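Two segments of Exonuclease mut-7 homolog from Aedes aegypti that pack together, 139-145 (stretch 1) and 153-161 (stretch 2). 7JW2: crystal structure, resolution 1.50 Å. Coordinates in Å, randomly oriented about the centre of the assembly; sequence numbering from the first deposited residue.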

# COMPACT_ATOMS: atom_id res chain seq x y z
N ARG A 139 -34.17 -14.88 -19.09
CA ARG A 139 -35.03 -14.78 -17.92
C ARG A 139 -34.19 -14.60 -16.67
O ARG A 139 -33.30 -15.42 -16.39
CB ARG A 139 -35.91 -16.03 -17.76
CG ARG A 139 -37.09 -16.13 -18.72
CD ARG A 139 -37.84 -14.81 -18.88
NE ARG A 139 -39.00 -14.96 -19.75
CZ ARG A 139 -38.95 -15.21 -21.05
NH1 ARG A 139 -37.77 -15.33 -21.66
NH2 ARG A 139 -40.06 -15.34 -21.76
N PHE A 140 -34.46 -13.55 -15.90
CA PHE A 140 -33.89 -13.45 -14.57
C PHE A 140 -34.41 -14.60 -13.70
O PHE A 140 -35.52 -15.10 -13.92
CB PHE A 140 -34.25 -12.10 -13.94
CG PHE A 140 -33.46 -10.95 -14.50
CD1 PHE A 140 -34.01 -10.11 -15.45
CD2 PHE A 140 -32.16 -10.71 -14.07
CE1 PHE A 140 -33.28 -9.06 -15.98
CE2 PHE A 140 -31.43 -9.65 -14.58
CZ PHE A 140 -31.98 -8.83 -15.54
N PRO A 141 -33.62 -15.06 -12.72
CA PRO A 141 -34.06 -16.20 -11.90
C PRO A 141 -35.27 -15.89 -11.04
O PRO A 141 -35.97 -16.82 -10.62
CB PRO A 141 -32.84 -16.51 -11.02
CG PRO A 141 -31.95 -15.30 -11.11
CD PRO A 141 -32.25 -14.61 -12.40
N TYR A 142 -35.51 -14.63 -10.75
CA TYR A 142 -36.72 -14.23 -10.03
C TYR A 142 -37.38 -13.18 -10.90
O TYR A 142 -37.59 -12.04 -10.48
CB TYR A 142 -36.37 -13.72 -8.63
CG TYR A 142 -35.58 -14.75 -7.87
CD1 TYR A 142 -36.21 -15.74 -7.13
CD2 TYR A 142 -34.19 -14.78 -7.95
CE1 TYR A 142 -35.49 -16.70 -6.46
CE2 TYR A 142 -33.46 -15.73 -7.28
CZ TYR A 142 -34.11 -16.70 -6.54
OH TYR A 142 -33.37 -17.65 -5.87
N HIS A 143 -37.69 -13.58 -12.13
CA HIS A 143 -38.08 -12.65 -13.17
C HIS A 143 -39.38 -11.95 -12.81
O HIS A 143 -40.28 -12.54 -12.20
CB HIS A 143 -38.24 -13.37 -14.51
CG HIS A 143 -38.04 -12.48 -15.70
ND1 HIS A 143 -36.83 -12.34 -16.33
CD2 HIS A 143 -38.90 -11.67 -16.37
CE1 HIS A 143 -36.94 -11.49 -17.33
NE2 HIS A 143 -38.19 -11.07 -17.38
N GLU A 144 -39.45 -10.67 -13.17
CA GLU A 144 -40.66 -9.87 -13.07
C GLU A 144 -40.74 -9.01 -14.32
O GLU A 144 -39.73 -8.78 -14.99
CB GLU A 144 -40.67 -9.01 -11.80
CG GLU A 144 -40.47 -9.79 -10.51
CD GLU A 144 -40.56 -8.92 -9.28
OE1 GLU A 144 -40.23 -9.40 -8.17
OE2 GLU A 144 -40.96 -7.74 -9.42
N GLU A 145 -41.94 -8.56 -14.63
CA GLU A 145 -42.19 -7.79 -15.84
C GLU A 145 -42.09 -6.30 -15.57
O GLU A 145 -42.69 -5.80 -14.61
CB GLU A 145 -43.56 -8.12 -16.42
CG GLU A 145 -43.54 -9.06 -17.61
CD GLU A 145 -44.76 -8.89 -18.49
OE1 GLU A 145 -44.63 -8.33 -19.60
OE2 GLU A 145 -45.86 -9.30 -18.07
N ASN A 153 -34.47 -3.08 -7.64
CA ASN A 153 -35.22 -4.02 -8.46
C ASN A 153 -34.30 -5.05 -9.11
O ASN A 153 -34.69 -6.22 -9.27
CB ASN A 153 -36.03 -3.27 -9.51
CG ASN A 153 -37.22 -2.54 -8.91
OD1 ASN A 153 -37.61 -2.82 -7.78
ND2 ASN A 153 -37.80 -1.62 -9.66
N LEU A 154 -33.09 -4.65 -9.49
CA LEU A 154 -32.15 -5.61 -10.05
C LEU A 154 -31.74 -6.66 -9.02
O LEU A 154 -31.54 -7.83 -9.35
CB LEU A 154 -30.92 -4.88 -10.60
CG LEU A 154 -29.97 -5.73 -11.43
CD1 LEU A 154 -30.75 -6.53 -12.49
CD2 LEU A 154 -28.91 -4.84 -12.07
N VAL A 155 -31.59 -6.25 -7.76
CA VAL A 155 -31.31 -7.20 -6.69
C VAL A 155 -32.44 -8.22 -6.57
O VAL A 155 -32.19 -9.43 -6.43
CB VAL A 155 -31.07 -6.46 -5.36
CG1 VAL A 155 -31.12 -7.43 -4.21
CG2 VAL A 155 -29.71 -5.77 -5.39
N ARG A 156 -33.69 -7.76 -6.61
CA ARG A 156 -34.80 -8.71 -6.52
C ARG A 156 -34.81 -9.67 -7.70
O ARG A 156 -34.99 -10.88 -7.52
CB ARG A 156 -36.13 -7.96 -6.44
CG ARG A 156 -37.27 -8.83 -5.92
CD ARG A 156 -38.46 -7.97 -5.55
NE ARG A 156 -39.04 -7.34 -6.72
CZ ARG A 156 -38.91 -6.04 -7.02
NH1 ARG A 156 -38.22 -5.25 -6.22
NH2 ARG A 156 -39.47 -5.55 -8.11
N LEU A 157 -34.61 -9.15 -8.91
CA LEU A 157 -34.62 -10.00 -10.11
C LEU A 157 -33.53 -11.05 -10.07
O LEU A 157 -33.73 -12.18 -10.52
CB LEU A 157 -34.46 -9.14 -11.36
CG LEU A 157 -35.64 -8.25 -11.76
CD1 LEU A 157 -35.17 -7.15 -12.67
CD2 LEU A 157 -36.69 -9.09 -12.45
N CYS A 158 -32.35 -10.70 -9.54
CA CYS A 158 -31.23 -11.62 -9.60
C CYS A 158 -31.11 -12.50 -8.37
O CYS A 158 -30.69 -13.65 -8.48
CB CYS A 158 -29.91 -10.85 -9.77
SG CYS A 158 -29.75 -10.00 -11.33
N LEU A 159 -31.46 -11.99 -7.19
CA LEU A 159 -31.23 -12.72 -5.95
C LEU A 159 -32.50 -13.10 -5.20
O LEU A 159 -32.40 -13.84 -4.21
CB LEU A 159 -30.32 -11.91 -5.03
CG LEU A 159 -29.10 -11.28 -5.69
CD1 LEU A 159 -28.40 -10.43 -4.65
CD2 LEU A 159 -28.16 -12.33 -6.27
N GLY A 160 -33.67 -12.62 -5.62
CA GLY A 160 -34.91 -13.06 -5.01
C GLY A 160 -35.16 -12.54 -3.62
O GLY A 160 -36.00 -13.10 -2.90
N LYS A 161 -34.47 -11.48 -3.22
CA LYS A 161 -34.69 -10.86 -1.93
C LYS A 161 -34.82 -9.35 -2.10
O LYS A 161 -34.40 -8.77 -3.10
CB LYS A 161 -33.56 -11.20 -0.95
CG LYS A 161 -33.51 -12.67 -0.59
CD LYS A 161 -32.27 -13.02 0.20
CE LYS A 161 -32.28 -14.47 0.62
NZ LYS A 161 -31.46 -14.70 1.83

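Stretch 2 holds the end of a helix that begins earlier in the chain and runs through Leu 159, followed by two residues of loop, while stretch 1 is an irregular segment with neither helix nor strand. The two backbones come close near the helix end, where the CA atoms of Tyr 142 and Leu 157 lie 4.7 Å apart. There Tyr 142 N donates a hydrogen bond to Leu 157 O at 3.0 Å. A carbonyl so near the end of a helix can lack a partner four residues further on, and here the incoming loop supplies an amide. The helix closes with Gly 160 N bonded to Arg 156 O at 2.9 Å, after which Gly 160 leaves helical geometry with a phi of 73°. Glycine suits this position twice over: positive phi favours it, and an ideal CB would lie 2.6 Å from Tyr 142 CE1, a clash.

With no side chain in the way, the Tyr 142 ring lies against the backbone of this turn. Gly 160 CA sits 3.5 Å from the centroid of the Tyr 142 ring and only 15° off its normal, a CH-pi contact over the face, and Gly 160 N approaches Tyr 142 CD2 at 3.2 Å over a face as well. A flat aromatic ring is well suited to lie against a residue with no side chain. Pro 141, just before it, has no amide hydrogen to offer; its ring instead packs against the helix carbonyls, with Pro 141 CD 3.4 Å from Leu 157 O and Pro 141 CG 3.4 Å from Cys 158 O.

Phe 140 carries the apolar part of the contact. Its CA-to-CB bond points toward the helix, and the buried ring receives Leu 157 CB over one face, 4.1 Å from the centroid of the Phe 140 ring. Phe 140 CE2 also meets Leu 154 CD1 at 3.8 Å and Cys 158 SG at 3.7 Å, both oblique to the ring. The loop itself is braced by Phe 140 N, which donates to His 143 ND1 at 2.7 Å; the CA-to-CB bond of His 143 points away from the helix, and its ring nitrogen ND1 serves the loop.

Leu 157 has the largest area covered by the other stretch. Besides its CB against Phe 140, its CD2 reaches Glu 144 N at 3.3 Å, so one branched aliphatic side chain spans from the aromatic ring to the loop backbone beyond it.

At the more polar margin, Glu 144 and Arg 156 form a salt bridge. Arg 156 NE donates to Glu 144 OE1 at 2.8 Å and Arg 156 NH2 to Glu 144 OE2 at 3.0 Å, a paired arrangement in which the carboxylate meets the edge of the guanidinium, where its N-H groups point. Arginine's length matters, since its CA-to-CB bond runs sideways and only its end comes nearer. Arg 156 NH1 in turn donates to Asn 153 OD1 at 3.0 Å.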